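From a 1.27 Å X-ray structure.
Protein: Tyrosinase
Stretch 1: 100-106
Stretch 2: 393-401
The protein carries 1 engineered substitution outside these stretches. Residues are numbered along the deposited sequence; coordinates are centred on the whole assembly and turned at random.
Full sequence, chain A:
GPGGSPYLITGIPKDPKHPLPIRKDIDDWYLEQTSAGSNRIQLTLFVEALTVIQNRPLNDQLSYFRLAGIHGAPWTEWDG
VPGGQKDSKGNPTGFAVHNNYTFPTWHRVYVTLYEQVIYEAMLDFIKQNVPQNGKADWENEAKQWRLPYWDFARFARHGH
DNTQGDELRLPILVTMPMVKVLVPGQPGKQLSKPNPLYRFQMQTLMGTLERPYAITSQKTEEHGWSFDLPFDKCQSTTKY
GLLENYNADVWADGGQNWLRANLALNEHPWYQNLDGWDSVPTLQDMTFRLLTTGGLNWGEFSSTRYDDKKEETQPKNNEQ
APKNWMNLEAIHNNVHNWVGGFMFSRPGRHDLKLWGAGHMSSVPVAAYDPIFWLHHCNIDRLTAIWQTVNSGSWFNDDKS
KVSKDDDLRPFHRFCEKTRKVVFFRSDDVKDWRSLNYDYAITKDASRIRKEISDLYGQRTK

Stretch 1, residues 100-106: NYTFPTW
Stretch 2 393-401: SWFNDDKSK

The contact between residues 100-106 and 393-401 of this tyrosinase illustrates how two segments far apart in sequence (at least 289 residues between touching partners), a turn leading into a helix and an irregular loop, can pack through aromatic side chains set against methyl, methylene and carbonyl groups, with no hydrogen bond crossing between them and each stretch carrying hydrogen bonds of its own. About 315 Å² is buried, both sides summed.

In the first stretch a type I turn runs from Asn-100 to Phe-103 (Tyr-101 at phi/psi -70/-14, Thr-102 at -86/5), closed by Phe-103 N to Asn-100 O at 2.9 Å, and leads into a helix from Phe-103 onward; Trp-106 N reaches Thr-102 O at 2.8 Å. The second is irregular: extended at Trp-394 (-161/97), left-handed at Phe-395 (53/35), then helical in phi/psi from Asp-398. Asp-397, with chi1 p, accepts several bonds from this last part, its OD1 from Ser-400 OG at 2.6 Å and its OD2 from Ser-400 N at 2.9 Å.

The backbones come closest at Tyr-101 and Ser-400, whose CA atoms lie 5.8 Å apart. Tyr-101, buried, points toward the second stretch with chi1 m (-49°) and chi2 -69°, and gives up the most area, 96 Å². Buried Ser-400 (chi1 p, 76°) sets CB over one face of its ring, 3.9 Å from the centroid and 27° off the normal, a CH-pi contact that suits a small residue: the methylene meets the ring while the hydroxyl serves Asp-397. Beyond the ring, Tyr-101 OH lies 3.6 Å from CB of exposed Lys-399 (chi1 m), whose extended chain then leads away.

Phe-395 (chi1 m, chi2 89°), also buried, starts sideways but brings its ring end inward, placing CZ 3.3 Å from Tyr-101 O and CE2 4.1 Å from Tyr-101 CB. Buried Thr-102 (chi1 p, 47°) adds a methyl contact, CG2 3.8 Å from Phe-395 CE2. Thr-105 (chi1 p), buried, points toward the second stretch, its CG2 3.5 Å from CH2 of buried Trp-394 (chi1 t, chi2 -101°).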

# COMPACT_ATOMS: atom_id res chain seq x y z
N ASN A 100 -11.81 23.17 -21.53
CA ASN A 100 -11.73 23.97 -22.75
C ASN A 100 -11.04 23.17 -23.84
O ASN A 100 -10.36 22.18 -23.56
CB ASN A 100 -10.99 25.28 -22.49
CG ASN A 100 -11.35 26.40 -23.45
OD1 ASN A 100 -12.18 26.22 -24.36
ND2 ASN A 100 -10.72 27.55 -23.25
N TYR A 101 -11.17 23.63 -25.08
CA TYR A 101 -10.71 22.89 -26.25
C TYR A 101 -9.20 22.81 -26.36
O TYR A 101 -8.67 22.02 -27.14
CB TYR A 101 -11.32 23.49 -27.52
CG TYR A 101 -12.81 23.66 -27.34
CD1 TYR A 101 -13.62 22.53 -27.26
CD2 TYR A 101 -13.40 24.91 -27.22
CE1 TYR A 101 -14.99 22.65 -27.10
CE2 TYR A 101 -14.76 25.04 -27.05
CZ TYR A 101 -15.55 23.91 -26.98
OH TYR A 101 -16.91 23.97 -26.80
N THR A 102 -8.48 23.64 -25.60
CA THR A 102 -7.03 23.55 -25.49
C THR A 102 -6.59 22.54 -24.44
O THR A 102 -5.40 22.42 -24.18
CB THR A 102 -6.46 24.96 -25.21
OG1 THR A 102 -7.26 25.51 -24.15
CG2 THR A 102 -6.53 25.88 -26.42
N PHE A 103 -7.52 21.81 -23.83
CA PHE A 103 -7.10 20.76 -22.87
C PHE A 103 -6.05 19.85 -23.48
O PHE A 103 -5.01 19.61 -22.85
CB PHE A 103 -8.35 20.01 -22.39
CG PHE A 103 -8.06 18.64 -21.82
CD1 PHE A 103 -7.56 18.53 -20.52
CD2 PHE A 103 -8.24 17.49 -22.59
CE1 PHE A 103 -7.24 17.30 -19.98
CE2 PHE A 103 -7.89 16.25 -22.05
CZ PHE A 103 -7.37 16.16 -20.77
N PRO A 104 -6.20 19.29 -24.68
CA PRO A 104 -5.15 18.37 -25.15
C PRO A 104 -3.85 19.08 -25.46
O PRO A 104 -2.77 18.48 -25.31
CB PRO A 104 -5.75 17.78 -26.44
CG PRO A 104 -7.24 17.96 -26.26
CD PRO A 104 -7.38 19.30 -25.57
N THR A 105 -3.92 20.33 -25.97
CA THR A 105 -2.66 20.95 -26.41
C THR A 105 -1.89 21.53 -25.24
O THR A 105 -0.64 21.44 -25.19
CB THR A 105 -2.93 22.00 -27.50
OG1 THR A 105 -3.99 22.83 -27.01
CG2 THR A 105 -3.37 21.30 -28.78
N TRP A 106 -2.59 22.09 -24.25
CA TRP A 106 -1.87 22.52 -23.04
C TRP A 106 -1.12 21.34 -22.46
O TRP A 106 0.07 21.41 -22.10
CB TRP A 106 -2.86 23.14 -22.02
CG TRP A 106 -2.10 23.74 -20.87
CD1 TRP A 106 -1.68 25.04 -20.78
CD2 TRP A 106 -1.66 23.09 -19.68
NE1 TRP A 106 -0.99 25.25 -19.60
CE2 TRP A 106 -0.97 24.05 -18.92
CE3 TRP A 106 -1.77 21.77 -19.19
CZ2 TRP A 106 -0.39 23.75 -17.68
CZ3 TRP A 106 -1.20 21.48 -17.97
CH2 TRP A 106 -0.51 22.46 -17.22
N SER A 393 -9.33 18.15 -38.68
CA SER A 393 -10.19 18.49 -37.55
C SER A 393 -9.35 19.10 -36.43
O SER A 393 -8.75 18.37 -35.65
CB SER A 393 -10.93 17.26 -37.04
OG SER A 393 -11.80 16.73 -38.04
N TRP A 394 -9.28 20.42 -36.37
CA TRP A 394 -8.31 21.09 -35.51
C TRP A 394 -8.75 22.53 -35.27
O TRP A 394 -8.55 23.41 -36.11
CB TRP A 394 -6.92 21.11 -36.15
CG TRP A 394 -5.84 21.68 -35.28
CD1 TRP A 394 -5.29 22.93 -35.35
CD2 TRP A 394 -5.16 21.01 -34.21
NE1 TRP A 394 -4.32 23.08 -34.39
CE2 TRP A 394 -4.21 21.92 -33.68
CE3 TRP A 394 -5.24 19.73 -33.64
CZ2 TRP A 394 -3.35 21.59 -32.61
CZ3 TRP A 394 -4.41 19.39 -32.60
CH2 TRP A 394 -3.49 20.33 -32.10
N PHE A 395 -9.40 22.76 -34.14
CA PHE A 395 -9.78 24.10 -33.72
C PHE A 395 -10.55 24.86 -34.80
O PHE A 395 -10.42 26.09 -34.86
CB PHE A 395 -8.56 24.92 -33.24
CG PHE A 395 -7.95 24.37 -31.97
CD1 PHE A 395 -6.94 23.40 -32.00
CD2 PHE A 395 -8.38 24.80 -30.73
CE1 PHE A 395 -6.38 22.86 -30.85
CE2 PHE A 395 -7.82 24.29 -29.57
CZ PHE A 395 -6.83 23.31 -29.61
N ASN A 396 -11.37 24.18 -35.59
CA ASN A 396 -11.98 24.83 -36.75
C ASN A 396 -13.48 24.61 -36.79
O ASN A 396 -14.13 25.08 -37.73
CB ASN A 396 -11.31 24.40 -38.05
CG ASN A 396 -11.42 22.92 -38.32
OD1 ASN A 396 -11.43 22.11 -37.39
ND2 ASN A 396 -11.50 22.53 -39.59
N ASP A 397 -14.08 23.99 -35.77
CA ASP A 397 -15.54 24.07 -35.66
C ASP A 397 -15.94 25.38 -35.00
O ASP A 397 -15.10 26.12 -34.49
CB ASP A 397 -16.08 22.88 -34.86
CG ASP A 397 -15.44 22.87 -33.48
OD1 ASP A 397 -14.34 22.30 -33.32
OD2 ASP A 397 -16.02 23.50 -32.56
N ASP A 398 -17.23 25.69 -35.04
CA ASP A 398 -17.70 26.99 -34.59
C ASP A 398 -17.43 27.25 -33.12
O ASP A 398 -17.27 28.40 -32.67
CB ASP A 398 -19.20 27.13 -34.89
CG ASP A 398 -19.48 27.19 -36.37
OD1 ASP A 398 -18.61 27.62 -37.16
OD2 ASP A 398 -20.59 26.78 -36.75
N LYS A 399 -17.34 26.19 -32.32
CA LYS A 399 -17.13 26.37 -30.89
C LYS A 399 -15.66 26.49 -30.52
O LYS A 399 -15.25 27.38 -29.76
CB LYS A 399 -17.76 25.22 -30.11
CG LYS A 399 -19.28 25.19 -30.19
CD LYS A 399 -19.86 24.27 -29.13
CE LYS A 399 -21.23 23.81 -29.60
NZ LYS A 399 -22.00 23.25 -28.46
N SER A 400 -14.82 25.64 -31.10
CA SER A 400 -13.43 25.59 -30.63
C SER A 400 -12.55 26.61 -31.33
O SER A 400 -11.41 26.85 -30.89
CB SER A 400 -12.92 24.15 -30.79
OG SER A 400 -12.63 23.85 -32.14
N LYS A 401 -13.05 27.28 -32.37
CA LYS A 401 -12.16 28.16 -33.12
C LYS A 401 -11.70 29.33 -32.27
O LYS A 401 -10.58 29.81 -32.46
CB LYS A 401 -12.87 28.67 -34.39
CG LYS A 401 -14.11 29.53 -34.14
CD LYS A 401 -14.83 29.80 -35.46
CE LYS A 401 -16.04 30.68 -35.27
NZ LYS A 401 -15.80 32.13 -35.49